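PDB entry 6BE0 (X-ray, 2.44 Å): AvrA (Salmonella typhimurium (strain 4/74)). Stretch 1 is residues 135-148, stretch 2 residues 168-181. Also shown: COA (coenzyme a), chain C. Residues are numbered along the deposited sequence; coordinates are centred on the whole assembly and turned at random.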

ATOM      1  N   GLY A 135      19.547  16.150  -5.998  1.00 52.60           N
ATOM      2  CA  GLY A 135      20.332  15.896  -4.800  1.00 52.48           C
ATOM      3  C   GLY A 135      19.467  15.594  -3.590  1.00 57.31           C
ATOM      4  O   GLY A 135      19.965  15.168  -2.547  1.00 56.81           O
ATOM      5  N   LYS A 136      18.162  15.796  -3.740  1.00 51.46           N
ATOM      6  CA  LYS A 136      17.245  15.804  -2.608  1.00 48.25           C
ATOM      7  C   LYS A 136      16.526  14.465  -2.435  1.00 46.80           C
ATOM      8  O   LYS A 136      16.295  13.741  -3.404  1.00 49.19           O
ATOM      9  N   THR A 137      16.182  14.147  -1.189  1.00 46.99           N
ATOM     10  CA  THR A 137      15.561  12.872  -0.840  1.00 41.47           C
ATOM     11  C   THR A 137      14.059  13.032  -0.617  1.00 41.93           C
ATOM     12  O   THR A 137      13.626  13.882   0.164  1.00 41.76           O
ATOM     13  N   SER A 138      13.275  12.203  -1.302  1.00 33.75           N
ATOM     14  CA  SER A 138      11.821  12.219  -1.174  1.00 33.23           C
ATOM     15  C   SER A 138      11.320  10.968  -0.460  1.00 32.39           C
ATOM     16  O   SER A 138      11.667   9.846  -0.829  1.00 32.19           O
ATOM     17  N   VAL A 139      10.501  11.178   0.563  1.00 31.45           N
ATOM     18  CA  VAL A 139       9.912  10.088   1.330  1.00 30.78           C
ATOM     19  C   VAL A 139       8.408  10.300   1.418  1.00 30.52           C
ATOM     20  O   VAL A 139       7.953  11.290   1.986  1.00 30.69           O
ATOM     21  N   ILE A 140       7.639   9.373   0.854  1.00 33.31           N
ATOM     22  CA  ILE A 140       6.184   9.486   0.860  1.00 32.22           C
ATOM     23  C   ILE A 140       5.538   8.272   1.513  1.00 31.72           C
ATOM     24  O   ILE A 140       5.689   7.145   1.042  1.00 31.56           O
ATOM     25  N   LEU A 141       4.814   8.524   2.599  1.00 29.58           N
ATOM     26  CA  LEU A 141       4.085   7.486   3.315  1.00 29.23           C
ATOM     27  C   LEU A 141       2.668   7.380   2.768  1.00 29.22           C
ATOM     28  O   LEU A 141       1.915   8.352   2.795  1.00 29.42           O
ATOM     29  N   PHE A 142       2.310   6.202   2.268  1.00 28.86           N
ATOM     30  CA  PHE A 142       0.973   5.973   1.736  1.00 28.92           C
ATOM     31  C   PHE A 142       0.119   5.202   2.732  1.00 28.74           C
ATOM     32  O   PHE A 142       0.485   4.109   3.164  1.00 28.58           O
ATOM     33  N   GLU A 143      -1.013   5.795   3.098  1.00 29.73           N
ATOM     34  CA  GLU A 143      -1.997   5.142   3.949  1.00 29.71           C
ATOM     35  C   GLU A 143      -3.150   4.644   3.082  1.00 32.61           C
ATOM     36  O   GLU A 143      -3.852   5.453   2.474  1.00 30.12           O
ATOM     37  N   PRO A 144      -3.339   3.314   2.998  1.00 30.32           N
ATOM     38  CA  PRO A 144      -4.435   2.810   2.164  1.00 30.57           C
ATOM     39  C   PRO A 144      -5.815   3.262   2.643  1.00 30.84           C
ATOM     40  O   PRO A 144      -6.711   3.450   1.821  1.00 31.14           O
ATOM     41  N   ALA A 145      -5.979   3.429   3.953  1.00 32.10           N
ATOM     42  CA  ALA A 145      -7.262   3.832   4.523  1.00 32.34           C
ATOM     43  C   ALA A 145      -7.357   5.351   4.633  1.00 32.46           C
ATOM     44  O   ALA A 145      -6.526   6.075   4.086  1.00 35.09           O
ATOM     45  N   ALA A 146      -8.376   5.826   5.346  1.00 37.44           N
ATOM     46  CA  ALA A 146      -8.601   7.257   5.521  1.00 38.74           C
ATOM     47  C   ALA A 146      -7.751   7.805   6.665  1.00 39.99           C
ATOM     48  O   ALA A 146      -7.175   7.039   7.439  1.00 39.71           O
ATOM     49  N   CYS A 147      -7.677   9.131   6.765  1.00 42.79           N
ATOM     50  CA  CYS A 147      -6.865   9.790   7.785  1.00 40.79           C
ATOM     51  C   CYS A 147      -7.597  10.968   8.425  1.00 43.13           C
ATOM     52  O   CYS A 147      -6.970  11.841   9.021  1.00 46.49           O
ATOM     53  N   SER A 148      -8.920  10.993   8.299  1.00 51.82           N
ATOM     54  CA  SER A 148      -9.713  12.119   8.786  1.00 50.47           C
ATOM     55  C   SER A 148      -9.582  12.329  10.294  1.00 50.47           C
ATOM     56  O   SER A 148      -9.582  13.465  10.768  1.00 54.41           O
ATOM     57  N   PRO A 168      20.152  15.581   5.060  1.00 45.91           N
ATOM     58  CA  PRO A 168      20.093  16.865   4.356  1.00 47.02           C
ATOM     59  C   PRO A 168      19.139  16.823   3.170  1.00 45.35           C
ATOM     60  O   PRO A 168      19.027  15.782   2.522  1.00 43.76           O
ATOM     61  N   ASP A 169      18.468  17.940   2.901  1.00 48.07           N
ATOM     62  CA  ASP A 169      17.547  18.052   1.775  1.00 46.94           C
ATOM     63  C   ASP A 169      16.600  16.856   1.682  1.00 44.48           C
ATOM     64  O   ASP A 169      16.421  16.272   0.612  1.00 43.37           O
ATOM     65  N   CYS A 170      16.001  16.502   2.816  1.00 53.48           N
ATOM     66  CA  CYS A 170      15.072  15.380   2.899  1.00 47.43           C
ATOM     67  C   CYS A 170      13.651  15.893   3.108  1.00 47.30           C
ATOM     68  O   CYS A 170      13.382  16.618   4.068  1.00 48.70           O
ATOM     69  N   TYR A 171      12.748  15.514   2.206  1.00 40.65           N
ATOM     70  CA  TYR A 171      11.375  16.008   2.229  1.00 40.60           C
ATOM     71  C   TYR A 171      10.378  14.869   2.416  1.00 38.61           C
ATOM     72  O   TYR A 171      10.452  13.845   1.733  1.00 37.52           O
ATOM     73  N   PHE A 172       9.445  15.063   3.347  1.00 35.67           N
ATOM     74  CA  PHE A 172       8.481  14.031   3.711  1.00 34.30           C
ATOM     75  C   PHE A 172       7.043  14.462   3.437  1.00 34.19           C
ATOM     76  O   PHE A 172       6.686  15.631   3.593  1.00 35.42           O
ATOM     77  N   ALA A 173       6.222  13.498   3.031  1.00 32.91           N
ATOM     78  CA  ALA A 173       4.804  13.730   2.801  1.00 32.85           C
ATOM     79  C   ALA A 173       4.009  12.466   3.104  1.00 31.68           C
ATOM     80  O   ALA A 173       4.486  11.356   2.886  1.00 30.73           O
ATOM     81  N   MET A 174       2.798  12.647   3.617  1.00 39.14           N
ATOM     82  CA  MET A 174       1.903  11.535   3.898  1.00 38.18           C
ATOM     83  C   MET A 174       0.682  11.649   2.995  1.00 38.24           C
ATOM     84  O   MET A 174       0.105  12.727   2.859  1.00 39.25           O
ATOM     85  N   VAL A 175       0.305  10.539   2.370  1.00 31.14           N
ATOM     86  CA  VAL A 175      -0.775  10.534   1.389  1.00 31.31           C
ATOM     87  C   VAL A 175      -1.930   9.640   1.829  1.00 31.12           C
ATOM     88  O   VAL A 175      -1.750   8.452   2.100  1.00 30.38           O
ATOM     89  N   GLU A 176      -3.116  10.233   1.896  1.00 36.82           N
ATOM     90  CA  GLU A 176      -4.342   9.501   2.176  1.00 39.00           C
ATOM     91  C   GLU A 176      -4.905   8.947   0.874  1.00 37.36           C
ATOM     92  O   GLU A 176      -5.031   9.678  -0.107  1.00 38.69           O
ATOM     93  N   LEU A 177      -5.237   7.660   0.866  1.00 30.78           N
ATOM     94  CA  LEU A 177      -5.804   7.021  -0.317  1.00 30.93           C
ATOM     95  C   LEU A 177      -7.293   6.735  -0.140  1.00 31.87           C
ATOM     96  O   LEU A 177      -8.081   6.928  -1.068  1.00 32.73           O
ATOM     97  N   ASP A 178      -7.670   6.291   1.056  1.00 39.03           N
ATOM     98  CA  ASP A 178      -9.049   5.908   1.351  1.00 36.12           C
ATOM     99  C   ASP A 178      -9.580   4.933   0.305  1.00 36.88           C
ATOM    100  O   ASP A 178     -10.600   5.188  -0.335  1.00 38.94           O
ATOM    101  N   ILE A 179      -8.866   3.825   0.125  1.00 33.80           N
ATOM    102  CA  ILE A 179      -9.303   2.756  -0.766  1.00 34.72           C
ATOM    103  C   ILE A 179      -9.495   1.466   0.023  1.00 34.80           C
ATOM    104  O   ILE A 179     -10.143   0.534  -0.451  1.00 35.93           O
ATOM    105  N   GLN A 180      -8.925   1.415   1.225  1.00 32.41           N
ATOM    106  CA  GLN A 180      -9.192   0.320   2.149  1.00 32.46           C
ATOM    107  C   GLN A 180     -10.333   0.711   3.076  1.00 33.55           C
ATOM    108  O   GLN A 180     -10.321   1.790   3.670  1.00 36.06           O
ATOM    109  N   ARG A 181     -11.310  -0.180   3.197  1.00 40.43           N
ATOM    110  CA  ARG A 181     -12.441   0.021   4.094  1.00 42.00           C
ATOM    111  C   ARG A 181     -12.612  -1.191   5.003  1.00 41.90           C
ATOM    112  O   ARG A 181     -13.189  -1.085   6.084  1.00 43.80           O
TER

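Two parallel strands lie side by side here, and alternate backbone groups satisfy each other across the gap. In the first strand the odd residues do the bonding: Thr137 N donates to Asp169 O and Thr137 O accepts from Tyr171 N, both at 2.8 Å. Val139, Leu141 and Glu143 repeat the pattern, ending with Leu177 N to Glu143 O at 3.1 Å. Beyond the ladder, Pro144 O accepts from both Ile179 N (2.8 Å) and Gln180 N (3.1 Å). Asp178 N makes a weak bond to Ala145 O at 3.2 Å.

Side chains alternate between the two sheet faces. One face carries Ser138, Ile140, Phe142, Tyr171, Ala173 and Val175. Ile140 (m, t) brings CG2 to 3.5 Å from CG2 of Val175 (t). Phe142 (m) sets CD2 3.8 Å from Val175 CB, and Leu177 CD2 lies at its ring edge. Ser138 OG is satisfied elsewhere in the structure.

The other face carries Thr137, Val139, Leu141, Glu143, Cys170, Phe172, Met174 and Glu176. Val139 (t) places CG1 4.0 Å from CD2 of Phe172 (t). Leu141 (t, p) has CD2 4.1 Å from Met174 SD. Met174 CE also reaches Cys147 SG, at 3.6 Å.

Glu176 (t, t) extends to the loop after the first strand, where its OE2 accepts from Cys147 N at 2.8 Å. Its OE1 and both Glu143 carboxylate oxygens are bonded elsewhere in the structure. Lys136 NZ is 4.4 Å from Asp169 OD1, too far for a salt bridge.

Water 1 links Ala146 to Asp178 and Gln180. It donates to Asp178 OD1 and Gln180 O, each at 2.9 Å, and weakly accepts from Ala146 N at 3.4 Å. Arg181 NE forms a salt bridge with Asp178 OD1 at 2.9 Å, and Arg181 NH2 donates to Asp178 O at 3.2 Å. Arg181 NH1 donates weakly to coenzyme A O4B at 3.5 Å.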

ATOM      1  CB  LYS A 136      16.236  16.942  -2.786  1.00 49.99           C
ATOM      2  CG  LYS A 136      16.824  18.141  -3.534  1.00 52.26           C
ATOM      3  CD  LYS A 136      16.146  19.456  -3.176  1.00 54.56           C
ATOM      4  CE  LYS A 136      16.580  20.576  -4.110  1.00 58.28           C
ATOM      5  NZ  LYS A 136      18.063  20.736  -4.164  1.00 63.13           N
ATOM      6  CB  THR A 137      16.204  12.272   0.429  1.00 41.11           C
ATOM      7  OG1 THR A 137      17.584  11.982   0.175  1.00 41.92           O
ATOM      8  CG2 THR A 137      15.497  10.989   0.864  1.00 40.93           C
ATOM      9  CB  SER A 138      11.159  12.335  -2.549  1.00 33.52           C
ATOM     10  OG  SER A 138       9.747  12.283  -2.442  1.00 33.08           O
ATOM     11  CB  VAL A 139      10.514  10.002   2.748  1.00 30.68           C
ATOM     12  CG1 VAL A 139       9.914   8.838   3.525  1.00 30.11           C
ATOM     13  CG2 VAL A 139      12.028   9.870   2.672  1.00 31.04           C
ATOM     14  CB  ILE A 140       5.624   9.659  -0.563  1.00 34.57           C
ATOM     15  CG1 ILE A 140       6.241  10.901  -1.214  1.00 35.02           C
ATOM     16  CG2 ILE A 140       4.099   9.777  -0.524  1.00 32.41           C
ATOM     17  CD1 ILE A 140       5.839  11.120  -2.660  1.00 33.62           C
ATOM     18  CB  LEU A 141       4.059   7.794   4.816  1.00 29.22           C
ATOM     19  CG  LEU A 141       3.213   6.881   5.710  1.00 29.01           C
ATOM     20  CD1 LEU A 141       3.771   5.471   5.749  1.00 28.80           C
ATOM     21  CD2 LEU A 141       3.124   7.463   7.112  1.00 34.17           C
ATOM     22  CB  PHE A 142       1.039   5.217   0.407  1.00 29.03           C
ATOM     23  CG  PHE A 142       1.675   6.002  -0.704  1.00 29.36           C
ATOM     24  CD1 PHE A 142       3.042   5.942  -0.919  1.00 29.42           C
ATOM     25  CD2 PHE A 142       0.908   6.800  -1.531  1.00 29.72           C
ATOM     26  CE1 PHE A 142       3.629   6.664  -1.940  1.00 29.84           C
ATOM     27  CE2 PHE A 142       1.491   7.523  -2.555  1.00 30.15           C
ATOM     28  CZ  PHE A 142       2.850   7.454  -2.758  1.00 30.22           C
ATOM     29  CB  GLU A 143      -2.509   6.107   5.019  1.00 29.88           C
ATOM     30  CG  GLU A 143      -1.478   6.477   6.078  1.00 29.83           C
ATOM     31  CD  GLU A 143      -1.106   5.310   6.978  1.00 31.93           C
ATOM     32  OE1 GLU A 143      -1.805   4.276   6.942  1.00 29.67           O
ATOM     33  OE2 GLU A 143      -0.113   5.430   7.726  1.00 31.53           O
ATOM     34  CB  PRO A 144      -4.293   1.288   2.279  1.00 30.55           C
ATOM     35  CG  PRO A 144      -2.868   1.065   2.639  1.00 30.27           C
ATOM     36  CD  PRO A 144      -2.497   2.220   3.514  1.00 30.13           C
ATOM     37  CB  ALA A 145      -7.459   3.185   5.888  1.00 32.41           C
ATOM     38  CB  ALA A 146     -10.074   7.526   5.775  1.00 38.24           C
ATOM     39  CB  CYS A 147      -5.549  10.283   7.181  1.00 44.14           C
ATOM     40  SG  CYS A 147      -4.656   9.050   6.224  1.00 37.83           S
ATOM     41  CB  SER A 148     -11.186  11.919   8.425  1.00 50.35           C
ATOM     42  OG  SER A 148     -11.641  10.639   8.827  1.00 55.88           O
ATOM     43  CB  PRO A 168      21.533  17.075   3.889  1.00 48.89           C
ATOM     44  CG  PRO A 168      22.079  15.700   3.745  1.00 47.89           C
ATOM     45  CD  PRO A 168      21.434  14.888   4.833  1.00 46.65           C
ATOM     46  CB  ASP A 169      18.334  18.205   0.472  1.00 47.73           C
ATOM     47  CG  ASP A 169      19.163  19.476   0.442  1.00 51.21           C
ATOM     48  OD1 ASP A 169      18.576  20.562   0.248  1.00 56.81           O
ATOM     49  OD2 ASP A 169      20.398  19.391   0.610  1.00 52.03           O
ATOM     50  CB  CYS A 170      15.477  14.440   4.037  1.00 47.26           C
ATOM     51  SG  CYS A 170      14.469  12.954   4.183  1.00 47.79           S
ATOM     52  CB  TYR A 171      11.073  16.772   0.938  1.00 41.27           C
ATOM     53  CG  TYR A 171      12.001  17.941   0.710  1.00 43.50           C
ATOM     54  CD1 TYR A 171      13.190  17.782   0.011  1.00 43.70           C
ATOM     55  CD2 TYR A 171      11.695  19.202   1.201  1.00 45.61           C
ATOM     56  CE1 TYR A 171      14.044  18.849  -0.196  1.00 45.82           C
ATOM     57  CE2 TYR A 171      12.544  20.273   0.999  1.00 47.89           C
ATOM     58  CZ  TYR A 171      13.716  20.091   0.301  1.00 47.91           C
ATOM     59  OH  TYR A 171      14.567  21.155   0.095  1.00 58.21           O
ATOM     60  CB  PHE A 172       8.636  13.660   5.187  1.00 34.57           C
ATOM     61  CG  PHE A 172       7.538  12.773   5.707  1.00 33.58           C
ATOM     62  CD1 PHE A 172       6.468  13.310   6.403  1.00 34.12           C
ATOM     63  CD2 PHE A 172       7.571  11.405   5.491  1.00 32.33           C
ATOM     64  CE1 PHE A 172       5.457  12.498   6.880  1.00 33.42           C
ATOM     65  CE2 PHE A 172       6.562  10.589   5.965  1.00 31.66           C
ATOM     66  CZ  PHE A 172       5.503  11.138   6.660  1.00 32.19           C
ATOM     67  CB  ALA A 173       4.562  14.180   1.369  1.00 33.05           C
ATOM     68  CB  MET A 174       1.505  11.529   5.373  1.00 38.63           C
ATOM     69  CG  MET A 174       0.491  10.467   5.751  1.00 38.15           C
ATOM     70  SD  MET A 174       0.244  10.407   7.534  1.00 45.32           S
ATOM     71  CE  MET A 174      -1.511  10.075   7.623  1.00 44.14           C
ATOM     72  CB  VAL A 175      -0.270  10.070   0.008  1.00 30.83           C
ATOM     73  CG1 VAL A 175      -1.414  10.028  -1.002  1.00 31.28           C
ATOM     74  CG2 VAL A 175       0.834  10.992  -0.483  1.00 31.26           C
ATOM     75  CB  GLU A 176      -5.364  10.413   2.860  1.00 38.03           C
ATOM     76  CG  GLU A 176      -6.721   9.774   3.124  1.00 42.19           C
ATOM     77  CD  GLU A 176      -7.774  10.795   3.510  1.00 40.09           C
ATOM     78  OE1 GLU A 176      -7.953  11.779   2.759  1.00 40.88           O
ATOM     79  OE2 GLU A 176      -8.420  10.616   4.563  1.00 40.71           O
ATOM     80  CB  LEU A 177      -5.054   5.724  -0.635  1.00 30.00           C
ATOM     81  CG  LEU A 177      -3.574   5.865  -1.012  1.00 29.26           C
ATOM     82  CD1 LEU A 177      -2.990   4.508  -1.374  1.00 28.66           C
ATOM     83  CD2 LEU A 177      -3.374   6.850  -2.158  1.00 29.76           C
ATOM     84  CB  ASP A 178      -9.954   7.142   1.426  1.00 37.19           C
ATOM     85  CG  ASP A 178     -11.345   6.821   1.954  1.00 40.07           C
ATOM     86  OD1 ASP A 178     -11.480   5.870   2.756  1.00 38.97           O
ATOM     87  OD2 ASP A 178     -12.306   7.518   1.566  1.00 40.19           O
ATOM     88  CB  ILE A 179      -8.303   2.523  -1.912  1.00 34.55           C
ATOM     89  CG1 ILE A 179      -6.897   2.280  -1.360  1.00 33.11           C
ATOM     90  CG2 ILE A 179      -8.310   3.718  -2.858  1.00 39.51           C
ATOM     91  CD1 ILE A 179      -5.905   1.805  -2.405  1.00 33.05           C
ATOM     92  CB  GLN A 180      -7.953  -0.038   2.973  1.00 31.92           C
ATOM     93  CG  GLN A 180      -8.212  -1.129   4.011  1.00 31.18           C
ATOM     94  CD  GLN A 180      -7.083  -1.282   5.003  1.00 30.94           C
ATOM     95  OE1 GLN A 180      -5.934  -0.959   4.708  1.00 31.61           O
ATOM     96  NE2 GLN A 180      -7.408  -1.773   6.195  1.00 37.23           N
ATOM     97  CB  ARG A 181     -13.723   0.275   3.299  1.00 43.48           C
ATOM     98  CG  ARG A 181     -13.594   1.346   2.225  1.00 47.70           C
ATOM     99  CD  ARG A 181     -13.421   2.728   2.823  1.00 52.66           C
ATOM    100  NE  ARG A 181     -13.189   3.754   1.807  1.00 50.07           N
ATOM    101  CZ  ARG A 181     -14.111   4.193   0.955  1.00 47.01           C
ATOM    102  NH1 ARG A 181     -15.338   3.689   0.966  1.00 55.92           N
ATOM    103  NH2 ARG A 181     -13.801   5.136   0.079  1.00 51.04           N
TER
HETATM  104  N1A COA C 302     -15.437  -4.367   2.936  1.00 46.94           N
HETATM  105  C2A COA C 302     -15.665  -3.801   1.712  1.00 45.68           C
HETATM  106  N3A COA C 302     -16.201  -2.547   1.626  1.00 50.04           N
HETATM  107  C4A COA C 302     -16.516  -1.846   2.760  1.00 52.71           C
HETATM  108  C5A COA C 302     -16.293  -2.399   3.972  1.00 41.56           C
HETATM  109  C6A COA C 302     -15.746  -3.675   4.050  1.00 38.20           C
HETATM  110  N6A COA C 302     -15.304  -4.727   4.909  1.00 48.94           N
HETATM  111  N7A COA C 302     -16.685  -1.508   4.926  1.00 54.56           N
HETATM  112  C8A COA C 302     -17.152  -0.400   4.294  1.00 59.47           C
HETATM  113  N9A COA C 302     -17.053  -0.602   2.961  1.00 62.41           N
HETATM  114  C1B COA C 302     -17.419   0.286   1.908  1.00 58.69           C
HETATM  115  C2B COA C 302     -18.517  -0.120   1.309  1.00 63.90           C
HETATM  116  O2B COA C 302     -18.189  -0.865   0.105  1.00 84.53           O
HETATM  117  C3B COA C 302     -19.326   1.235   0.939  1.00 82.50           C
HETATM  118  O3B COA C 302     -18.758   1.867  -0.209  1.00 84.10           O
HETATM  119  P3B COA C 302     -19.651   2.027  -1.542  1.00 67.69           P
HETATM  120  O7A COA C 302     -19.845   0.675  -2.190  1.00 52.49           O
HETATM  121  O8A COA C 302     -20.994   2.615  -1.186  1.00 77.48           O
HETATM  122  O9A COA C 302     -18.948   2.951  -2.513  1.00 71.68           O
HETATM  123  C4B COA C 302     -19.175   2.026   2.027  1.00 85.62           C
HETATM  124  O4B COA C 302     -17.767   1.715   2.519  1.00 77.01           O
HETATM  125  C5B COA C 302     -20.205   1.671   3.090  1.00 93.33           C
HETATM  126  O5B COA C 302     -19.894   2.336   4.308  1.00 81.09           O
HETATM  127  P1A COA C 302     -20.843   3.520   4.820  1.00123.16           P
HETATM  128  O1A COA C 302     -21.529   4.190   3.640  1.00117.40           O
HETATM  129  O2A COA C 302     -21.885   2.948   5.767  1.00129.07           O
HETATM  130  O3A COA C 302     -19.968   4.590   5.596  1.00 91.01           O
HETATM  131  O   HOH W   1     -11.281   4.171   5.118  1.00 43.41           O